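Local coordinates for protein lytic polysaccharide monooxygenase (Neurospora crassa, PDB 4QI8) that probably cleaves the beta-1,4-glucosidic bonds of cellulose by oxidation, using a copper ion in its active site, oxygen or peroxide and an electron donor, at residues H1-P5 against N25-F31; W17-R21 against A50-L54; R21-N25 against F43-P49. Residues are numbered along the deposited sequence.

Contact 1: H1-P5 against N25-F31. With CU (copper (II) ion), chain C; NO3 (nitrate ion), chain D.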
ATOM      1  N   HIS A   1      10.423  10.062  -6.045  1.00  6.76           N
ATOM      2  CA  HIS A   1       9.269  10.941  -6.207  1.00  5.93           C
ATOM      3  C   HIS A   1       8.302  10.424  -7.258  1.00  6.14           C
ATOM      4  O   HIS A   1       8.548  10.494  -8.455  1.00  6.57           O
ATOM      5  CB  HIS A   1       9.727  12.346  -6.554  1.00  6.30           C
ATOM      6  CG  HIS A   1      10.262  13.064  -5.377  1.00  7.32           C
ATOM      7  ND1 HIS A   1      11.150  12.478  -4.502  1.00  7.75           N
ATOM      8  CD2 HIS A   1       9.990  14.296  -4.885  1.00 10.24           C
ATOM      9  CE1 HIS A   1      11.426  13.339  -3.541  1.00 10.74           C
ATOM     10  NE2 HIS A   1      10.742  14.447  -3.752  1.00 12.54           N
ATOM     11  N   TYR A   2       7.181   9.891  -6.790  1.00  5.51           N
ATOM     12  CA  TYR A   2       6.116   9.362  -7.638  1.00  5.85           C
ATOM     13  C   TYR A   2       4.839   9.300  -6.811  1.00  5.24           C
ATOM     14  O   TYR A   2       4.874   9.181  -5.579  1.00  6.64           O
ATOM     15  CB  TYR A   2       6.456   7.969  -8.240  1.00  6.04           C
ATOM     16  CG  TYR A   2       7.416   7.174  -7.396  1.00  6.04           C
ATOM     17  CD1 TYR A   2       8.790   7.292  -7.582  1.00  6.09           C
ATOM     18  CD2 TYR A   2       6.961   6.344  -6.373  1.00  5.96           C
ATOM     19  CE1 TYR A   2       9.680   6.613  -6.779  1.00  6.07           C
ATOM     20  CE2 TYR A   2       7.855   5.643  -5.571  1.00  6.32           C
ATOM     21  CZ  TYR A   2       9.214   5.788  -5.783  1.00  6.67           C
ATOM     22  OH  TYR A   2      10.111   5.112  -4.980  1.00  7.30           O
ATOM     23  N   THR A   3       3.724   9.413  -7.513  1.00  5.37           N
ATOM     24  CA  THR A   3       2.417   9.166  -6.948  1.00  5.59           C
ATOM     25  C   THR A   3       1.936   7.775  -7.367  1.00  4.58           C
ATOM     26  O   THR A   3       2.515   7.130  -8.234  1.00  5.64           O
ATOM     27  CB  THR A   3       1.411  10.194  -7.458  1.00  6.04           C
ATOM     28  OG1 THR A   3       1.303  10.029  -8.867  1.00  6.52           O
ATOM     29  CG2 THR A   3       1.827  11.634  -7.116  1.00  6.72           C
ATOM     30  N   PHE A   4       0.850   7.343  -6.736  1.00  4.81           N
ATOM     31  CA  PHE A   4       0.112   6.144  -7.127  1.00  4.94           C
ATOM     32  C   PHE A   4      -1.333   6.560  -7.425  1.00  5.32           C
ATOM     33  O   PHE A   4      -2.220   6.431  -6.583  1.00  5.73           O
ATOM     34  CB  PHE A   4       0.209   5.066  -6.043  1.00  5.70           C
ATOM     35  CG  PHE A   4       1.572   4.461  -5.946  1.00  5.40           C
ATOM     36  CD1 PHE A   4       1.950   3.461  -6.819  1.00  6.98           C
ATOM     37  CD2 PHE A   4       2.483   4.885  -4.992  1.00  6.16           C
ATOM     38  CE1 PHE A   4       3.212   2.913  -6.766  1.00  8.02           C
ATOM     39  CE2 PHE A   4       3.758   4.331  -4.947  1.00  7.20           C
ATOM     40  CZ  PHE A   4       4.111   3.340  -5.826  1.00  7.39           C
ATOM     41  N   PRO A   5      -1.569   7.120  -8.623  1.00  5.93           N
ATOM     42  CA  PRO A   5      -2.824   7.850  -8.838  1.00  6.55           C
ATOM     43  C   PRO A   5      -3.976   7.056  -9.455  1.00  6.98           C
ATOM     44  O   PRO A   5      -5.076   7.588  -9.566  1.00  8.43           O
ATOM     45  CB  PRO A   5      -2.390   8.954  -9.797  1.00  6.78           C
ATOM     46  CG  PRO A   5      -1.352   8.263 -10.656  1.00  6.21           C
ATOM     47  CD  PRO A   5      -0.599   7.362  -9.708  1.00  5.84           C
ATOM     48  N   ASN A  25       0.441  14.310  -1.893  1.00  5.25           N
ATOM     49  CA  ASN A  25       1.605  14.539  -2.765  1.00  5.42           C
ATOM     50  C   ASN A  25       1.237  14.725  -4.243  1.00  5.88           C
ATOM     51  O   ASN A  25       2.097  14.623  -5.118  1.00  5.82           O
ATOM     52  CB  ASN A  25       2.652  13.426  -2.619  1.00  5.52           C
ATOM     53  CG  ASN A  25       2.232  12.110  -3.252  1.00  5.32           C
ATOM     54  OD1 ASN A  25       1.045  11.858  -3.489  1.00  5.60           O
ATOM     55  ND2 ASN A  25       3.215  11.268  -3.535  1.00  5.93           N
ATOM     56  N   TRP A  26      -0.024  15.035  -4.523  1.00  5.47           N
ATOM     57  CA  TRP A  26      -0.450  15.113  -5.909  1.00  5.77           C
ATOM     58  C   TRP A  26       0.265  16.207  -6.704  1.00  6.20           C
ATOM     59  O   TRP A  26       0.340  16.101  -7.923  1.00  7.28           O
ATOM     60  CB  TRP A  26      -1.975  15.249  -6.012  1.00  6.00           C
ATOM     61  CG  TRP A  26      -2.514  16.579  -5.606  1.00  6.71           C
ATOM     62  CD1 TRP A  26      -2.784  17.008  -4.341  1.00  6.64           C
ATOM     63  CD2 TRP A  26      -2.854  17.658  -6.480  1.00  8.53           C
ATOM     64  NE1 TRP A  26      -3.267  18.298  -4.370  1.00  7.54           N
ATOM     65  CE2 TRP A  26      -3.318  18.719  -5.674  1.00  8.99           C
ATOM     66  CE3 TRP A  26      -2.801  17.830  -7.861  1.00 11.97           C
ATOM     67  CZ2 TRP A  26      -3.755  19.927  -6.210  1.00 10.82           C
ATOM     68  CZ3 TRP A  26      -3.221  19.029  -8.390  1.00 13.74           C
ATOM     69  CH2 TRP A  26      -3.681  20.067  -7.567  1.00 14.41           C
ATOM     70  N   GLN A  27       0.782  17.236  -6.039  1.00  5.63           N
ATOM     71  CA  GLN A  27       1.542  18.279  -6.732  1.00  7.21           C
ATOM     72  C   GLN A  27       3.053  18.048  -6.699  1.00  7.52           C
ATOM     73  O   GLN A  27       3.718  18.284  -7.698  1.00 11.09           O
ATOM     74  CB  GLN A  27       1.236  19.660  -6.155  1.00  7.37           C
ATOM     75  CG  GLN A  27      -0.218  20.026  -6.265  1.00  8.01           C
ATOM     76  CD  GLN A  27      -0.461  21.494  -5.988  1.00  8.90           C
ATOM     77  OE1 GLN A  27      -0.444  21.937  -4.841  1.00  8.56           O
ATOM     78  NE2 GLN A  27      -0.688  22.267  -7.046  1.00 11.98           N
ATOM     79  N   ASN A  28       3.611  17.602  -5.580  1.00  6.68           N
ATOM     80  CA  ASN A  28       5.071  17.530  -5.473  1.00  6.94           C
ATOM     81  C   ASN A  28       5.661  16.143  -5.712  1.00  6.62           C
ATOM     82  O   ASN A  28       6.873  16.008  -5.799  1.00  7.33           O
ATOM     83  CB  ASN A  28       5.552  18.043  -4.119  1.00  7.30           C
ATOM     84  CG  ASN A  28       5.233  17.090  -2.984  1.00  6.89           C
ATOM     85  OD1 ASN A  28       4.250  16.360  -3.019  1.00  6.36           O
ATOM     86  ND2 ASN A  28       6.080  17.099  -1.966  1.00  7.20           N
ATOM     87  N   ASN A  29       4.820  15.117  -5.797  1.00  6.04           N
ATOM     88  CA  ASN A  29       5.290  13.734  -5.943  1.00  6.24           C
ATOM     89  C   ASN A  29       6.154  13.272  -4.771  1.00  5.57           C
ATOM     90  O   ASN A  29       6.907  12.313  -4.903  1.00  6.29           O
ATOM     91  CB  ASN A  29       6.066  13.528  -7.252  1.00  7.23           C
ATOM     92  CG  ASN A  29       5.343  14.077  -8.430  1.00  9.89           C
ATOM     93  OD1 ASN A  29       4.175  13.764  -8.642  1.00 10.49           O
ATOM     94  ND2 ASN A  29       6.014  14.939  -9.189  1.00 14.52           N
ATOM     95  N   GLY A  30       6.037  13.937  -3.622  1.00  5.37           N
ATOM     96  CA  GLY A  30       6.905  13.643  -2.502  1.00  5.69           C
ATOM     97  C   GLY A  30       6.402  12.537  -1.601  1.00  5.18           C
ATOM     98  O   GLY A  30       5.487  11.790  -1.945  1.00  5.55           O
ATOM     99  N   PHE A  31       7.036  12.426  -0.439  1.00  5.29           N
ATOM    100  CA  PHE A  31       6.834  11.297   0.448  1.00  5.18           C
ATOM    101  C   PHE A  31       6.325  11.703   1.821  1.00  5.12           C
ATOM    102  O   PHE A  31       6.275  12.885   2.178  1.00  5.76           O
ATOM    103  CB  PHE A  31       8.143  10.477   0.569  1.00  5.13           C
ATOM    104  CG  PHE A  31       9.361  11.274   0.965  1.00  5.02           C
ATOM    105  CD1 PHE A  31       9.671  11.472   2.296  1.00  5.17           C
ATOM    106  CD2 PHE A  31      10.219  11.803   0.010  1.00  5.75           C
ATOM    107  CE1 PHE A  31      10.808  12.163   2.670  1.00  5.80           C
ATOM    108  CE2 PHE A  31      11.355  12.517   0.390  1.00  5.79           C
ATOM    109  CZ  PHE A  31      11.646  12.693   1.723  1.00  5.73           C
TER
HETATM  110 CU    CU C 301      11.916  10.645  -4.687  1.00  6.65          CU
HETATM  111  N   NO3 D 302       9.242  15.729  -0.220  1.00 11.46           N
HETATM  112  O1  NO3 D 302       9.457  16.974   0.255  1.00 14.96           O
HETATM  113  O2  NO3 D 302       8.628  14.744   0.464  1.00  8.54           O
HETATM  114  O3  NO3 D 302       9.662  15.472  -1.469  1.00 16.87           O
HETATM  115  O   HOH W   1       3.094   8.347  -3.554  1.00 19.53           O
HETATM  116  O   HOH W   2       0.551   9.095  -4.113  1.00  5.87           O
HETATM  117  O   HOH W   3      13.186  11.138  -3.155  1.00 10.44           O
HETATM  118  O   HOH W   4      13.590  11.690  -6.234  1.00 11.52           O
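His1 holds the copper ion with both its terminal amine and its ring: N lies 2.1 Å and ND1 2.0 Å from CU. Its side chain takes the m rotamer, chi2 46°, bringing ND1 to the same metal as N. This is the histidine brace of AA9 enzymes, in which His72 supplies the other nitrogen. Tyr157 and waters 3 and 4 belong to the copper site. Gly30 CA sits over one face of the His1 ring, 4.3 Å from its centroid, a CH-pi contact. Asn29 O lies 3.0 Å from His1 CA, in a CA-H...O contact. The p rotamer of Phe31 brings CE2 to 4.0 Å from His1 CE1. Thr3, also p, places CG2 3.5 Å from Asn29 OD1 and 3.7 Å from Asn25 OD1. Asn25, p as well, donates from ND2 to Gly30 O (2.8 Å). Water 1 joins Asn25 ND2 to Tyr2 O, and water 2 joins Asn25 OD1 to Phe4 N. Asn28 OD1 accepts from Gly30 N (3.1 Å), an Asx turn. A nitrate, probably from the crystallisation liquor, accepts a weak hydrogen bond from His1 NE2 (to O3, 2.7 Å) and a hydrogen bond from Phe31 N (to O2, 3.0 Å). With N and ND1 of His1 taken by copper, segment 25-31 meets its ring and CA through carbon contacts and the next backbone through waters.

Contact 2: W17-R21 against A50-L54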
ATOM      1  N   TRP A  17      -6.767   9.794  -9.921  1.00  8.52           N
ATOM      2  CA  TRP A  17      -7.567  10.082  -8.727  1.00  9.07           C
ATOM      3  C   TRP A  17      -9.062   9.844  -8.939  1.00  9.55           C
ATOM      4  O   TRP A  17      -9.895  10.359  -8.191  1.00 12.38           O
ATOM      5  CB  TRP A  17      -7.296  11.496  -8.208  1.00 10.95           C
ATOM      6  CG  TRP A  17      -5.838  11.843  -8.167  1.00  8.93           C
ATOM      7  CD1 TRP A  17      -5.226  12.819  -8.883  1.00 11.54           C
ATOM      8  CD2 TRP A  17      -4.805  11.216  -7.381  1.00  7.46           C
ATOM      9  NE1 TRP A  17      -3.892  12.857  -8.592  1.00  9.78           N
ATOM     10  CE2 TRP A  17      -3.602  11.882  -7.675  1.00  8.51           C
ATOM     11  CE3 TRP A  17      -4.783  10.173  -6.447  1.00  6.73           C
ATOM     12  CZ2 TRP A  17      -2.385  11.535  -7.082  1.00  8.69           C
ATOM     13  CZ3 TRP A  17      -3.567   9.836  -5.849  1.00  6.81           C
ATOM     14  CH2 TRP A  17      -2.390  10.514  -6.171  1.00  7.50           C
ATOM     15  N   GLN A  18      -9.408   9.001  -9.903  1.00  9.41           N
ATOM     16  CA  GLN A  18     -10.811   8.657 -10.109  1.00  9.97           C
ATOM     17  C   GLN A  18     -11.279   7.672  -9.048  1.00  7.99           C
ATOM     18  O   GLN A  18     -12.281   7.909  -8.382  1.00 10.65           O
ATOM     19  CB  GLN A  18     -11.055   8.084 -11.500  1.00 10.72           C
ATOM     20  CG  GLN A  18     -12.514   7.726 -11.718  1.00 12.18           C
ATOM     21  CD  GLN A  18     -12.780   7.183 -13.088  1.00 14.74           C
ATOM     22  OE1 GLN A  18     -11.854   6.874 -13.835  1.00 15.40           O
ATOM     23  NE2 GLN A  18     -14.052   7.067 -13.436  1.00 15.15           N
ATOM     24  N   TYR A  19     -10.547   6.571  -8.891  1.00  6.61           N
ATOM     25  CA  TYR A  19     -10.851   5.548  -7.890  1.00  6.81           C
ATOM     26  C   TYR A  19      -9.877   5.594  -6.716  1.00  6.38           C
ATOM     27  O   TYR A  19      -9.987   4.800  -5.796  1.00  8.48           O
ATOM     28  CB  TYR A  19     -10.800   4.163  -8.537  1.00  8.11           C
ATOM     29  CG  TYR A  19     -11.814   3.984  -9.631  1.00  9.06           C
ATOM     30  CD1 TYR A  19     -13.146   3.804  -9.334  1.00 11.01           C
ATOM     31  CD2 TYR A  19     -11.449   3.994 -10.963  1.00 14.29           C
ATOM     32  CE1 TYR A  19     -14.092   3.639 -10.324  1.00 14.42           C
ATOM     33  CE2 TYR A  19     -12.399   3.828 -11.963  1.00 15.81           C
ATOM     34  CZ  TYR A  19     -13.709   3.651 -11.633  1.00 16.20           C
ATOM     35  OH  TYR A  19     -14.634   3.486 -12.637  1.00 19.94           O
ATOM     36  N   VAL A  20      -8.914   6.512  -6.771  1.00  6.20           N
ATOM     37  CA  VAL A  20      -7.904   6.657  -5.739  1.00  5.55           C
ATOM     38  C   VAL A  20      -8.118   7.992  -5.044  1.00  5.46           C
ATOM     39  O   VAL A  20      -8.229   9.029  -5.700  1.00  6.35           O
ATOM     40  CB  VAL A  20      -6.492   6.573  -6.351  1.00  5.97           C
ATOM     41  CG1 VAL A  20      -5.428   6.795  -5.285  1.00  6.24           C
ATOM     42  CG2 VAL A  20      -6.292   5.232  -7.055  1.00  7.27           C
ATOM     43  N   ARG A  21      -8.231   7.960  -3.720  1.00  5.25           N
ATOM     44  CA  ARG A  21      -8.342   9.177  -2.929  1.00  5.86           C
ATOM     45  C   ARG A  21      -7.158  10.076  -3.226  1.00  5.24           C
ATOM     46  O   ARG A  21      -6.020   9.618  -3.215  1.00  5.35           O
ATOM     47  CB  ARG A  21      -8.398   8.810  -1.450  1.00  6.00           C
ATOM     48  CG  ARG A  21      -9.659   8.043  -1.103  1.00  6.47           C
ATOM     49  CD  ARG A  21      -9.812   7.787   0.383  1.00  7.12           C
ATOM     50  NE  ARG A  21     -11.113   7.191   0.665  1.00  6.95           N
ATOM     51  CZ  ARG A  21     -11.496   6.719   1.845  1.00  8.06           C
ATOM     52  NH1 ARG A  21     -10.672   6.748   2.891  1.00  8.06           N
ATOM     53  NH2 ARG A  21     -12.717   6.216   1.977  1.00  8.51           N
ATOM     54  N   ALA A  50     -12.535   9.352  -2.871  1.00  8.75           N
ATOM     55  CA  ALA A  50     -12.312   9.234  -4.303  1.00  8.74           C
ATOM     56  C   ALA A  50     -13.598   9.568  -5.038  1.00  9.33           C
ATOM     57  O   ALA A  50     -14.681   9.504  -4.471  1.00 13.26           O
ATOM     58  CB  ALA A  50     -11.878   7.829  -4.659  1.00  8.84           C
ATOM     59  N   GLN A  51     -13.476   9.916  -6.307  1.00  9.75           N
ATOM     60  CA  GLN A  51     -14.643  10.234  -7.111  1.00 10.91           C
ATOM     61  C   GLN A  51     -15.580   9.042  -7.272  1.00 10.40           C
ATOM     62  O   GLN A  51     -16.804   9.210  -7.342  1.00 14.48           O
ATOM     63  CB  GLN A  51     -14.217  10.711  -8.496  1.00 12.79           C
ATOM     64  CG  GLN A  51     -13.505  12.046  -8.521  1.00 16.44           C
ATOM     65  CD  GLN A  51     -13.089  12.426  -9.929  1.00 18.72           C
ATOM     66  OE1 GLN A  51     -12.440  11.646 -10.625  1.00 21.13           O
ATOM     67  NE2 GLN A  51     -13.492  13.607 -10.372  1.00 19.65           N
ATOM     68  N   SER A  52     -14.999   7.850  -7.380  1.00 10.34           N
ATOM     69  CA  SER A  52     -15.755   6.632  -7.642  0.66 10.91           C
ATOM     70  C   SER A  52     -15.119   5.440  -6.928  0.97  8.64           C
ATOM     71  O   SER A  52     -14.025   5.554  -6.372  0.87  7.82           O
ATOM     72  CB  SER A  52     -15.831   6.370  -9.154  0.66 13.58           C
ATOM     73  OG  SER A  52     -16.394   7.474  -9.857  0.66 17.10           O
ATOM     74  N   THR A  53     -15.815   4.310  -6.971  1.00  9.53           N
ATOM     75  CA  THR A  53     -15.387   3.073  -6.336  1.00  9.43           C
ATOM     76  C   THR A  53     -15.403   1.986  -7.402  1.00  9.25           C
ATOM     77  O   THR A  53     -16.385   1.850  -8.120  1.00 10.78           O
ATOM     78  CB  THR A  53     -16.342   2.739  -5.169  1.00  9.55           C
ATOM     79  OG1 THR A  53     -16.248   3.770  -4.177  1.00  9.79           O
ATOM     80  CG2 THR A  53     -16.031   1.394  -4.541  1.00 10.39           C
ATOM     81  N   LEU A  54     -14.309   1.241  -7.522  1.00  8.67           N
ATOM     82  CA  LEU A  54     -14.108   0.278  -8.598  1.00  8.64           C
ATOM     83  C   LEU A  54     -14.566  -1.122  -8.201  1.00  8.82           C
ATOM     84  O   LEU A  54     -14.092  -1.663  -7.211  1.00  9.12           O
ATOM     85  CB  LEU A  54     -12.631   0.245  -8.965  1.00  9.35           C
ATOM     86  CG  LEU A  54     -12.274  -0.691 -10.120  1.00 11.33           C
ATOM     87  CD1 LEU A  54     -12.893  -0.214 -11.430  1.00 13.97           C
ATOM     88  CD2 LEU A  54     -10.762  -0.830 -10.247  1.00 13.34           C
TER
HETATM   89  O   HOH W   5     -16.387   7.255 -12.460  1.00 32.65           O
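Trp17 lies at the margin of the contact. Its side chain leads away and packs on Thr3 and Pro5 of strand 3-8. Gln18 follows and makes the main polar link. Its carbonyl oxygen accepts from Ser52 N (2.9 Å), and Gln51 N also lies close, 3.1 Å from Gln18 O. The extended side chain of Gln18 reaches water 5 through NE2 (2.5 Å). The same water is 2.6 Å from Ser52 OG, while Gln18 OE1 accepts from Ala15 N. Tyr19 comes next and buries the largest area. Its ring lies across the backbone of residues 52-54. Leu54 CB sits over one ring face, 4.0 Å from the centroid, in a CH-pi contact. Tyr19 CE1 is 3.4 Å from Ser52 CB, and Tyr19 CA makes a CA-H...O contact with Ser52 O (3.5 Å). Val20 points away, onto Ser159 and Ala161 of strand 155-166. Its carbonyl carbon still lies 3.8 Å from Ala50 CB. Ala50 CB points toward segment 17-21 and is 3.6 Å from Tyr19 C. Arg21 ends the segment with CG 3.6 Å from Ala50 N. Gln162 OE1 binds both Arg21 NE and Ala50 N, while Arg21 NH2 bonds to Trp92 O. The loops are thus joined by a main-chain hydrogen bond and apolar contacts, while polar side chains turn largely to water and to partners such as Gln162.

Contact 3: R21-N25 against F43-P49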
ATOM      1  N   ARG A  21      -8.231   7.960  -3.720  1.00  5.25           N
ATOM      2  CA  ARG A  21      -8.342   9.177  -2.929  1.00  5.86           C
ATOM      3  C   ARG A  21      -7.158  10.076  -3.226  1.00  5.24           C
ATOM      4  O   ARG A  21      -6.020   9.618  -3.215  1.00  5.35           O
ATOM      5  CB  ARG A  21      -8.398   8.810  -1.450  1.00  6.00           C
ATOM      6  CG  ARG A  21      -9.659   8.043  -1.103  1.00  6.47           C
ATOM      7  CD  ARG A  21      -9.812   7.787   0.383  1.00  7.12           C
ATOM      8  NE  ARG A  21     -11.113   7.191   0.665  1.00  6.95           N
ATOM      9  CZ  ARG A  21     -11.496   6.719   1.845  1.00  8.06           C
ATOM     10  NH1 ARG A  21     -10.672   6.748   2.891  1.00  8.06           N
ATOM     11  NH2 ARG A  21     -12.717   6.216   1.977  1.00  8.51           N
ATOM     12  N   ARG A  22      -7.400  11.354  -3.504  1.00  5.38           N
ATOM     13  CA  ARG A  22      -6.287  12.176  -3.946  1.00  5.82           C
ATOM     14  C   ARG A  22      -5.270  12.342  -2.815  1.00  5.64           C
ATOM     15  O   ARG A  22      -5.569  12.863  -1.738  1.00  6.25           O
ATOM     16  CB  ARG A  22      -6.717  13.540  -4.487  1.00  7.37           C
ATOM     17  CG  ARG A  22      -5.527  14.257  -5.144  1.00  8.03           C
ATOM     18  CD  ARG A  22      -5.902  15.400  -6.030  1.00  8.99           C
ATOM     19  NE  ARG A  22      -6.246  16.562  -5.242  1.00 10.01           N
ATOM     20  CZ  ARG A  22      -6.579  17.737  -5.769  1.00 10.50           C
ATOM     21  NH1 ARG A  22      -6.611  17.903  -7.087  1.00 14.73           N
ATOM     22  NH2 ARG A  22      -6.874  18.762  -4.974  1.00 11.58           N
ATOM     23  N   ALA A  23      -4.056  11.877  -3.065  1.00  5.26           N
ATOM     24  CA  ALA A  23      -3.003  11.929  -2.069  1.00  4.62           C
ATOM     25  C   ALA A  23      -2.462  13.337  -1.940  1.00  4.91           C
ATOM     26  O   ALA A  23      -2.447  14.107  -2.908  1.00  5.27           O
ATOM     27  CB  ALA A  23      -1.886  10.970  -2.453  1.00  5.46           C
ATOM     28  N   ASP A  24      -1.965  13.654  -0.752  1.00  4.90           N
ATOM     29  CA  ASP A  24      -1.468  14.989  -0.485  1.00  5.21           C
ATOM     30  C   ASP A  24      -0.208  15.316  -1.288  1.00  5.29           C
ATOM     31  O   ASP A  24       0.169  16.489  -1.340  1.00  5.58           O
ATOM     32  CB  ASP A  24      -1.185  15.199   1.009  1.00  4.85           C
ATOM     33  CG  ASP A  24      -2.433  15.307   1.868  1.00  5.45           C
ATOM     34  OD1 ASP A  24      -3.534  15.575   1.339  1.00  6.64           O
ATOM     35  OD2 ASP A  24      -2.283  15.137   3.102  1.00  6.10           O
ATOM     36  N   ASN A  25       0.441  14.310  -1.893  1.00  5.25           N
ATOM     37  CA  ASN A  25       1.605  14.539  -2.765  1.00  5.42           C
ATOM     38  C   ASN A  25       1.237  14.725  -4.243  1.00  5.88           C
ATOM     39  O   ASN A  25       2.097  14.623  -5.118  1.00  5.82           O
ATOM     40  CB  ASN A  25       2.652  13.426  -2.619  1.00  5.52           C
ATOM     41  CG  ASN A  25       2.232  12.110  -3.252  1.00  5.32           C
ATOM     42  OD1 ASN A  25       1.045  11.858  -3.489  1.00  5.60           O
ATOM     43  ND2 ASN A  25       3.215  11.268  -3.535  1.00  5.93           N
ATOM     44  N   PHE A  43      -2.216   8.962   2.909  1.00  4.83           N
ATOM     45  CA  PHE A  43      -1.588  10.219   2.488  1.00  5.38           C
ATOM     46  C   PHE A  43      -2.598  11.373   2.442  1.00  5.18           C
ATOM     47  O   PHE A  43      -2.542  12.220   1.545  1.00  5.40           O
ATOM     48  CB  PHE A  43      -0.843  10.064   1.134  1.00  5.17           C
ATOM     49  CG  PHE A  43       0.447  10.877   1.012  1.00  5.00           C
ATOM     50  CD1 PHE A  43       0.659  12.045   1.742  1.00  5.35           C
ATOM     51  CD2 PHE A  43       1.451  10.454   0.144  1.00  5.44           C
ATOM     52  CE1 PHE A  43       1.840  12.756   1.621  1.00  5.56           C
ATOM     53  CE2 PHE A  43       2.627  11.167   0.024  1.00  5.63           C
ATOM     54  CZ  PHE A  43       2.829  12.305   0.770  1.00  5.55           C
ATOM     55  N   GLN A  44      -3.492  11.429   3.427  1.00  5.36           N
ATOM     56  CA  GLN A  44      -4.437  12.538   3.521  1.00  6.90           C
ATOM     57  C   GLN A  44      -4.513  13.058   4.943  1.00  8.02           C
ATOM     58  O   GLN A  44      -5.060  12.405   5.828  1.00 10.83           O
ATOM     59  CB  GLN A  44      -5.837  12.128   3.080  1.00  7.08           C
ATOM     60  CG  GLN A  44      -5.965  11.761   1.617  1.00  6.93           C
ATOM     61  CD  GLN A  44      -7.420  11.590   1.214  1.00  7.47           C
ATOM     62  OE1 GLN A  44      -8.234  11.083   1.997  1.00  7.78           O
ATOM     63  NE2 GLN A  44      -7.763  12.022  -0.000  1.00  7.59           N
ATOM     64  N   SER A  45      -4.011  14.264   5.172  1.00  7.83           N
ATOM     65  CA  SER A  45      -4.223  14.890   6.471  1.00  8.51           C
ATOM     66  C   SER A  45      -5.692  15.261   6.674  1.00 11.52           C
ATOM     67  O   SER A  45      -6.187  15.247   7.797  1.00 14.41           O
ATOM     68  CB  SER A  45      -3.370  16.137   6.633  1.00  9.02           C
ATOM     69  OG  SER A  45      -2.000  15.836   6.516  1.00 10.28           O
ATOM     70  N   THR A  46      -6.359  15.642   5.587  1.00 12.16           N
ATOM     71  CA  THR A  46      -7.800  15.892   5.576  1.00 13.85           C
ATOM     72  C   THR A  46      -8.399  14.822   4.672  1.00 13.09           C
ATOM     73  O   THR A  46      -8.104  14.791   3.484  1.00 13.23           O
ATOM     74  CB  THR A  46      -8.150  17.314   5.019  1.00 14.32           C
ATOM     75  OG1 THR A  46      -7.552  18.326   5.838  1.00 18.16           O
ATOM     76  CG2 THR A  46      -9.657  17.544   4.962  1.00 17.43           C
ATOM     77  N   HIS A  47      -9.240  13.953   5.226  1.00 12.34           N
ATOM     78  CA  HIS A  47      -9.888  12.912   4.439  1.00 10.78           C
ATOM     79  C   HIS A  47     -10.687  13.513   3.301  1.00 10.54           C
ATOM     80  O   HIS A  47     -11.431  14.473   3.510  1.00 12.62           O
ATOM     81  CB  HIS A  47     -10.823  12.103   5.338  1.00 11.76           C
ATOM     82  CG  HIS A  47     -11.835  11.293   4.589  1.00 10.85           C
ATOM     83  ND1 HIS A  47     -11.534  10.080   4.009  1.00 10.66           N
ATOM     84  CD2 HIS A  47     -13.141  11.528   4.326  1.00 11.55           C
ATOM     85  CE1 HIS A  47     -12.615   9.605   3.419  1.00 10.48           C
ATOM     86  NE2 HIS A  47     -13.604  10.461   3.599  1.00 11.71           N
ATOM     87  N   SER A  48     -10.538  12.951   2.108  1.00  9.47           N
ATOM     88  CA  SER A  48     -11.363  13.302   0.949  0.63 10.33           C
ATOM     89  C   SER A  48     -11.652  12.016   0.176  0.94  9.06           C
ATOM     90  O   SER A  48     -10.712  11.317  -0.201  0.89  9.42           O
ATOM     91  CB  SER A  48     -10.634  14.279   0.011  0.63 13.49           C
ATOM     92  OG  SER A  48     -10.549  15.598   0.532  0.63 14.76           O
ATOM     93  N   PRO A  49     -12.928  11.702  -0.097  1.00  8.21           N
ATOM     94  CA  PRO A  49     -13.224  10.479  -0.847  1.00  8.73           C
ATOM     95  C   PRO A  49     -12.721  10.528  -2.285  1.00  8.20           C
ATOM     96  O   PRO A  49     -12.537  11.601  -2.861  1.00  8.51           O
ATOM     97  CB  PRO A  49     -14.753  10.433  -0.841  1.00  9.98           C
ATOM     98  CG  PRO A  49     -15.177  11.829  -0.653  1.00 10.39           C
ATOM     99  CD  PRO A  49     -14.153  12.442   0.241  1.00  8.62           C
TER
HETATM  100  O   HOH W   6      -8.927   9.128   3.784  1.00  9.89           O
HETATM  101  O   HOH W   7     -10.030  12.550  -3.668  1.00 13.46           O
HETATM  102  O   HOH W   8      -5.313  16.462   3.102  1.00 13.84           O
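This is a polar loop-to-loop contact, between the long loop after strand 3-8 and the loop that follows helix 39-42. Three direct hydrogen bonds cross it. Asp24 N donates to Phe43 O (2.8 Å), Ser45 N to Asp24 OD2 (2.8 Å) and Gln44 NE2 to Arg22 O (2.9 Å). Asp24 OD2 also accepts from Gln39 of the helix. Gln44 is a hub: OE1 takes Ser48 N and NE2 gives to Ser48 O, both at 3.0 Å, which ties its own loop together. Water 7 bridges Arg22 N and Pro49 O, and water 8 bridges Asp24 OD1 and Thr46 N. His47 CE1 lies over the Arg21 guanidinium, 3.5 Å from CZ. Arg21 NH2 donates to Trp92 O, and His47 NE2 bonds to Asn90 O. Ala23 CB meets Phe43 CB at 3.8 Å, and the Phe43 ring lies with one face against Asn25 N, its CE2 3.4 Å from Asn25 CG. The arrangement fits the AA9 fold, a beta-sandwich whose strands are joined by long loops.

Overall arrangement
The three contacts hold residues 17-31 of the long loop between strand 3-8 and helix 39-42. All are only partly buried, well off the centre of the chain. Contact 1 fixes the copper-site end of these residues against the N-terminus. Contacts 2 and 3 adjoin at Arg21 and tie the loop to successive parts of the loop before strand 54-57. Contact 3 also shares Asn25 with contact 1, where the Phe43 ring reaches Gly30 and Phe31. Trp17 joins contacts 1 and 2 through Pro5. Chemistry varies with place: contact 1 has water bridges and close packing beside a metal ligand, contact 2 a main-chain bond and a tyrosine ring, contact 3 three direct bonds plus water bridges.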